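Local coordinates for protein endoglucanase (Thermotoga maritima, PDB 1VHO) that is probably a metal-dependent aminopeptidase of the M42 peptidase family, thought to bind two divalent metal cations per subunit despite its endoglucanase name, at residues A[244-250]-A[272-278]. Numbering follows the deposited sequence.
Sequences KGPVIGL and SLQEEAV
Q274 and V247 face each other where edge strand 274-276 of the central mixed sheet runs parallel to its inner neighbour 247-249, the two ends of a beta-alpha-beta unit whose crossover is helix 256-268. The ladder climbs from Q274 N to P246 O (2.8 Å), through I248 N to Q274 O and E276 N to I248 O, up to L250 N and E276 O. Q274 adds a rung of its own: with the chain extended beyond CG, NE2 reaches G245 O at 2.9 Å, in the carbonyl plane and on a lone pair, nearly straight at 169°. The same nitrogen also bonds E241 O, so two carbonyls fix the rotation of the amide, while K244 CB rests against Q274 CD at 3.4 Å. A leucine in place of Q274 would probably leave G245 O and E241 O without the NE2 donor that they share. V247 turns CG1 anti to its own nitrogen (chi1 -172°), bringing that methyl 3.7 Å from E276 CD, the two side chains crossing at about a right angle. On the helix-covered face L273 CD1 meets I248 CG1 and L273 CD2 meets P246 CG. A water donates to V247 O and, at 2.6 Å from the water, to E276 OE2, while E276 OE1 bonds T229 OG1. The principle illustrated is that a side-chain amide can add a bond beyond the end of a parallel ladder; separately, T229 and the water hold the buried E276 carboxylate near D227, a predicted zinc ligand.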
loop_
_atom_site.group_PDB
_atom_site.type_symbol
_atom_site.label_atom_id
_atom_site.label_comp_id
_atom_site.label_asym_id
_atom_site.label_seq_id
_atom_site.Cartn_x
_atom_site.Cartn_y
_atom_site.Cartn_z
ATOM N N LYS A 244 -14.317 -12.644 2.972
ATOM C CA LYS A 244 -15.205 -12.617 4.136
ATOM C C LYS A 244 -15.239 -11.240 4.782
ATOM O O LYS A 244 -15.755 -11.085 5.909
ATOM C CB LYS A 244 -14.871 -13.663 5.202
ATOM C CG LYS A 244 -15.008 -15.096 4.770
ATOM C CD LYS A 244 -16.403 -15.595 4.589
ATOM C CE LYS A 244 -16.427 -17.135 4.557
ATOM N NZ LYS A 244 -15.539 -17.700 5.624
ATOM N N GLY A 245 -14.666 -10.216 4.114
ATOM C CA GLY A 245 -14.724 -8.852 4.631
ATOM C C GLY A 245 -13.469 -8.280 5.243
ATOM O O GLY A 245 -12.468 -8.969 5.552
ATOM N N PRO A 246 -13.473 -6.960 5.473
ATOM C CA PRO A 246 -12.387 -6.248 6.083
ATOM C C PRO A 246 -12.221 -6.738 7.533
ATOM O O PRO A 246 -13.174 -7.266 8.142
ATOM C CB PRO A 246 -12.726 -4.785 6.007
ATOM C CG PRO A 246 -14.203 -4.736 5.803
ATOM C CD PRO A 246 -14.602 -6.030 5.141
ATOM N N VAL A 247 -10.987 -6.646 7.974
ATOM C CA VAL A 247 -10.604 -7.182 9.275
ATOM C C VAL A 247 -10.368 -6.106 10.314
ATOM O O VAL A 247 -9.479 -5.244 10.236
ATOM C CB VAL A 247 -9.302 -8.007 9.136
ATOM C CG1 VAL A 247 -9.006 -8.729 10.465
ATOM C CG2 VAL A 247 -9.393 -9.008 7.988
ATOM N N ILE A 248 -11.245 -6.136 11.343
ATOM C CA ILE A 248 -11.143 -5.139 12.392
ATOM C C ILE A 248 -10.017 -5.501 13.358
ATOM O O ILE A 248 -10.096 -6.616 13.909
ATOM C CB ILE A 248 -12.480 -5.153 13.227
ATOM C CG1 ILE A 248 -13.650 -4.804 12.292
ATOM C CG2 ILE A 248 -12.338 -4.196 14.395
ATOM C CD1 ILE A 248 -13.433 -3.453 11.593
ATOM N N GLY A 249 -9.063 -4.629 13.557
ATOM C CA GLY A 249 -7.974 -4.825 14.517
ATOM C C GLY A 249 -8.534 -4.563 15.925
ATOM O O GLY A 249 -9.218 -3.570 16.188
ATOM N N LEU A 250 -8.174 -5.452 16.875
ATOM C CA LEU A 250 -8.688 -5.255 18.243
ATOM C C LEU A 250 -7.546 -5.166 19.246
ATOM O O LEU A 250 -7.709 -5.559 20.414
ATOM C CB LEU A 250 -9.606 -6.449 18.586
ATOM C CG LEU A 250 -10.887 -6.524 17.761
ATOM C CD1 LEU A 250 -11.590 -7.865 17.906
ATOM C CD2 LEU A 250 -11.822 -5.369 18.134
ATOM N N SER A 272 -20.165 -7.370 6.047
ATOM C CA SER A 272 -19.577 -8.539 6.704
ATOM C C SER A 272 -18.172 -8.183 7.167
ATOM O O SER A 272 -17.410 -7.600 6.362
ATOM C CB SER A 272 -19.549 -9.739 5.757
ATOM O OG SER A 272 -20.916 -10.141 5.514
ATOM N N LEU A 273 -17.789 -8.561 8.350
ATOM C CA LEU A 273 -16.462 -8.196 8.871
ATOM C C LEU A 273 -15.754 -9.416 9.445
ATOM O O LEU A 273 -16.401 -10.423 9.764
ATOM C CB LEU A 273 -16.634 -7.213 10.051
ATOM C CG LEU A 273 -17.208 -5.807 9.754
ATOM C CD1 LEU A 273 -17.385 -5.027 11.045
ATOM C CD2 LEU A 273 -16.293 -5.034 8.796
ATOM N N GLN A 274 -14.437 -9.283 9.588
ATOM C CA GLN A 274 -13.660 -10.350 10.239
ATOM C C GLN A 274 -12.911 -9.630 11.351
ATOM O O GLN A 274 -13.042 -8.394 11.418
ATOM C CB GLN A 274 -12.668 -10.970 9.238
ATOM C CG GLN A 274 -13.359 -11.753 8.146
ATOM C CD GLN A 274 -12.432 -12.411 7.164
ATOM O OE1 GLN A 274 -12.109 -13.576 7.358
ATOM N NE2 GLN A 274 -12.010 -11.734 6.070
ATOM N N GLU A 275 -12.175 -10.326 12.234
ATOM C CA GLU A 275 -11.466 -9.580 13.243
ATOM C C GLU A 275 -10.144 -10.279 13.578
ATOM O O GLU A 275 -9.931 -11.418 13.198
ATOM C CB GLU A 275 -12.313 -9.344 14.481
ATOM C CG GLU A 275 -12.416 -10.516 15.418
ATOM C CD GLU A 275 -13.099 -11.729 14.859
ATOM O OE1 GLU A 275 -12.430 -12.769 14.718
ATOM O OE2 GLU A 275 -14.312 -11.668 14.566
ATOM N N GLU A 276 -9.260 -9.549 14.227
ATOM C CA GLU A 276 -7.967 -10.138 14.623
ATOM C C GLU A 276 -7.579 -9.513 15.950
ATOM O O GLU A 276 -7.880 -8.344 16.207
ATOM C CB GLU A 276 -6.937 -9.949 13.517
ATOM C CG GLU A 276 -6.510 -8.506 13.271
ATOM C CD GLU A 276 -5.638 -8.391 12.009
ATOM O OE1 GLU A 276 -5.064 -9.405 11.545
ATOM O OE2 GLU A 276 -5.573 -7.300 11.440
ATOM N N ALA A 277 -6.943 -10.266 16.841
ATOM C CA ALA A 277 -6.588 -9.786 18.163
ATOM C C ALA A 277 -5.659 -8.591 18.140
ATOM O O ALA A 277 -5.785 -7.738 18.996
ATOM C CB ALA A 277 -5.922 -10.902 18.995
ATOM N N VAL A 278 -4.662 -8.555 17.258
ATOM C CA VAL A 278 -3.787 -7.381 17.248
ATOM C C VAL A 278 -3.803 -6.771 15.845
ATOM O O VAL A 278 -4.624 -5.901 15.560
ATOM C CB VAL A 278 -2.362 -7.720 17.698
ATOM C CG1 VAL A 278 -1.428 -6.521 17.578
ATOM C CG2 VAL A 278 -2.343 -8.225 19.147
HETATM O O HOH W 1 -6.851 -5.064 11.149
#